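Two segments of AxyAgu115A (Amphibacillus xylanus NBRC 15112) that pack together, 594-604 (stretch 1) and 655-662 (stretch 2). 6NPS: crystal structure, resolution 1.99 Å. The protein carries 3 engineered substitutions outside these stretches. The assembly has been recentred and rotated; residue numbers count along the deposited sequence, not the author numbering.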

# COMPACT_ATOMS: atom_id res chain seq x y z
N ALA A 594 11.80 2.23 3.98
CA ALA A 594 12.92 2.90 3.32
C ALA A 594 12.71 2.95 1.81
O ALA A 594 13.09 3.94 1.15
CB ALA A 594 14.22 2.16 3.64
N ALA A 595 12.07 1.94 1.25
CA ALA A 595 11.91 1.93 -0.21
C ALA A 595 10.91 2.99 -0.69
O ALA A 595 11.11 3.57 -1.75
CB ALA A 595 11.47 0.55 -0.69
N GLN A 596 9.88 3.29 0.10
CA GLN A 596 8.94 4.37 -0.23
C GLN A 596 9.60 5.74 -0.19
O GLN A 596 9.04 6.72 -0.72
CB GLN A 596 7.76 4.36 0.76
CG GLN A 596 6.85 3.12 0.59
CD GLN A 596 6.01 2.80 1.85
OE1 GLN A 596 6.27 3.31 2.95
NE2 GLN A 596 5.01 1.93 1.68
N LEU A 597 10.77 5.85 0.42
CA LEU A 597 11.53 7.09 0.40
C LEU A 597 12.68 7.06 -0.62
O LEU A 597 13.47 8.01 -0.65
CB LEU A 597 12.08 7.39 1.81
CG LEU A 597 11.03 7.43 2.93
CD1 LEU A 597 11.63 7.35 4.36
CD2 LEU A 597 10.17 8.68 2.76
N ASN A 598 12.75 6.02 -1.45
CA ASN A 598 13.81 5.82 -2.46
C ASN A 598 15.19 5.78 -1.80
O ASN A 598 16.17 6.30 -2.36
CB ASN A 598 13.79 6.91 -3.53
CG ASN A 598 14.24 6.42 -4.95
OD1 ASN A 598 13.37 6.14 -5.75
ND2 ASN A 598 15.54 6.32 -5.24
N LEU A 599 15.27 5.27 -0.58
CA LEU A 599 16.56 5.19 0.12
C LEU A 599 17.33 3.95 -0.33
O LEU A 599 16.80 2.84 -0.30
CB LEU A 599 16.34 5.10 1.64
CG LEU A 599 15.70 6.32 2.29
CD1 LEU A 599 15.77 6.13 3.78
CD2 LEU A 599 16.39 7.63 1.88
N ILE A 600 18.58 4.13 -0.73
CA ILE A 600 19.38 3.01 -1.23
C ILE A 600 19.51 1.91 -0.18
O ILE A 600 19.58 0.72 -0.53
CB ILE A 600 20.78 3.48 -1.68
CG1 ILE A 600 20.71 4.74 -2.55
CG2 ILE A 600 21.52 2.37 -2.40
CD1 ILE A 600 20.04 4.51 -3.88
N GLU A 601 19.51 2.27 1.09
CA GLU A 601 19.65 1.29 2.17
C GLU A 601 18.51 0.29 2.20
O GLU A 601 18.65 -0.78 2.82
CB GLU A 601 19.74 2.00 3.52
CG GLU A 601 18.42 2.55 4.02
CD GLU A 601 18.57 3.40 5.29
OE1 GLU A 601 19.23 4.47 5.23
OE2 GLU A 601 18.01 2.99 6.35
N ALA A 602 17.38 0.56 1.53
CA ALA A 602 16.36 -0.47 1.37
C ALA A 602 16.91 -1.76 0.79
O ALA A 602 16.48 -2.86 1.16
CB ALA A 602 15.24 0.05 0.46
N ASN A 603 17.84 -1.66 -0.14
CA ASN A 603 18.23 -2.85 -0.90
C ASN A 603 18.96 -3.85 -0.01
O ASN A 603 18.72 -5.07 -0.08
CB ASN A 603 19.05 -2.41 -2.12
CG ASN A 603 18.20 -1.64 -3.13
OD1 ASN A 603 16.97 -1.60 -3.01
ND2 ASN A 603 18.84 -0.99 -4.09
N LYS A 604 19.80 -3.36 0.89
CA LYS A 604 20.46 -4.24 1.86
C LYS A 604 19.46 -4.85 2.84
O LYS A 604 19.64 -5.99 3.27
CB LYS A 604 21.53 -3.46 2.62
CG LYS A 604 22.88 -4.14 2.57
CD LYS A 604 23.51 -4.06 1.18
CE LYS A 604 24.02 -2.65 0.89
NZ LYS A 604 24.31 -2.37 -0.56
N LEU A 655 9.64 -8.19 -1.13
CA LEU A 655 10.84 -7.36 -0.97
C LEU A 655 10.71 -6.14 -1.86
O LEU A 655 10.30 -6.25 -3.02
CB LEU A 655 12.10 -8.11 -1.39
CG LEU A 655 12.27 -9.50 -0.76
CD1 LEU A 655 13.53 -10.11 -1.32
CD2 LEU A 655 12.36 -9.33 0.73
N SER A 656 11.12 -4.98 -1.34
CA SER A 656 11.10 -3.76 -2.14
C SER A 656 12.54 -3.40 -2.47
O SER A 656 13.39 -3.41 -1.58
CB SER A 656 10.46 -2.61 -1.38
OG SER A 656 9.08 -2.84 -1.13
N TYR A 657 12.82 -3.10 -3.73
CA TYR A 657 14.13 -2.62 -4.13
C TYR A 657 14.03 -1.23 -4.75
O TYR A 657 13.06 -0.91 -5.44
CB TYR A 657 14.81 -3.55 -5.13
CG TYR A 657 15.33 -4.81 -4.49
CD1 TYR A 657 14.48 -5.93 -4.35
CD2 TYR A 657 16.63 -4.92 -4.06
CE1 TYR A 657 14.93 -7.11 -3.79
CE2 TYR A 657 17.10 -6.11 -3.48
CZ TYR A 657 16.23 -7.20 -3.36
OH TYR A 657 16.63 -8.39 -2.81
N VAL A 658 15.05 -0.43 -4.54
CA VAL A 658 15.03 0.98 -4.95
C VAL A 658 15.95 1.15 -6.15
O VAL A 658 16.97 0.46 -6.25
CB VAL A 658 15.47 1.83 -3.73
CG1 VAL A 658 15.97 3.16 -4.11
CG2 VAL A 658 14.29 1.91 -2.73
N LEU A 659 15.57 2.05 -7.06
CA LEU A 659 16.42 2.45 -8.16
C LEU A 659 16.92 3.87 -7.86
O LEU A 659 16.09 4.77 -7.63
CB LEU A 659 15.66 2.41 -9.50
CG LEU A 659 15.09 1.00 -9.84
CD1 LEU A 659 14.08 1.00 -11.01
CD2 LEU A 659 16.24 0.07 -10.15
N PRO A 660 18.23 4.11 -7.83
CA PRO A 660 18.74 5.45 -7.43
C PRO A 660 18.20 6.57 -8.29
O PRO A 660 18.06 6.43 -9.49
CB PRO A 660 20.26 5.33 -7.61
CG PRO A 660 20.54 3.90 -7.96
CD PRO A 660 19.27 3.23 -8.39
N VAL A 661 17.97 7.73 -7.69
CA VAL A 661 17.60 8.89 -8.50
C VAL A 661 18.86 9.56 -9.05
O VAL A 661 19.98 9.24 -8.64
CB VAL A 661 16.76 9.89 -7.68
CG1 VAL A 661 15.45 9.22 -7.21
CG2 VAL A 661 17.59 10.42 -6.49
N ASN A 662 18.67 10.52 -9.93
CA ASN A 662 19.79 11.17 -10.65
C ASN A 662 20.53 12.21 -9.81
O ASN A 662 21.76 12.28 -9.88
CB ASN A 662 19.27 11.82 -11.91
CG ASN A 662 18.70 10.81 -12.93
OD1 ASN A 662 19.18 9.68 -13.02
ND2 ASN A 662 17.70 11.23 -13.71
O HOH W 1 13.03 3.39 -6.52

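The end of one helix, the turn after it and the first part of the next helix grip the end of a strand and the extended chain after it, with two asparagine side chains bonding to backbone and V658 packed between them against small apolar groups. All three direct hydrogen bonds join an asparagine carboxamide to main-chain atoms of stretch 2, so none depends on a side chain there. N603, chi1 m, brings its carboxamide alongside V658 and uses both ends: OD1 accepts from V658 N (2.7 Å), while ND2 donates to V658 O (3.2 Å), nearly linear at 170°. The carboxamide thus pairs with one residue's NH and C=O much as a neighbouring strand would. N598 repeats the theme one residue on: its ND2 donates to L659 O (2.9 Å), and water 1 accepts from L659 N (2.9 Å) and lies 2.9 Å from N598 OD1, to which it can donate. N598 sits in the turn with positive phi and psi (59/33), its backbone N bonded to A595 O (3.0 Å). V658 points toward stretch 1 and gives the largest covered area. Its CG2 meets A595 CB (3.7 Å) and A602 CB (3.8 Å), methyls from the two helices. I600 extends the apolar patch, CD1 reaching P660 CB (3.8 Å); A595 CB also touches S656 CB (3.4 Å).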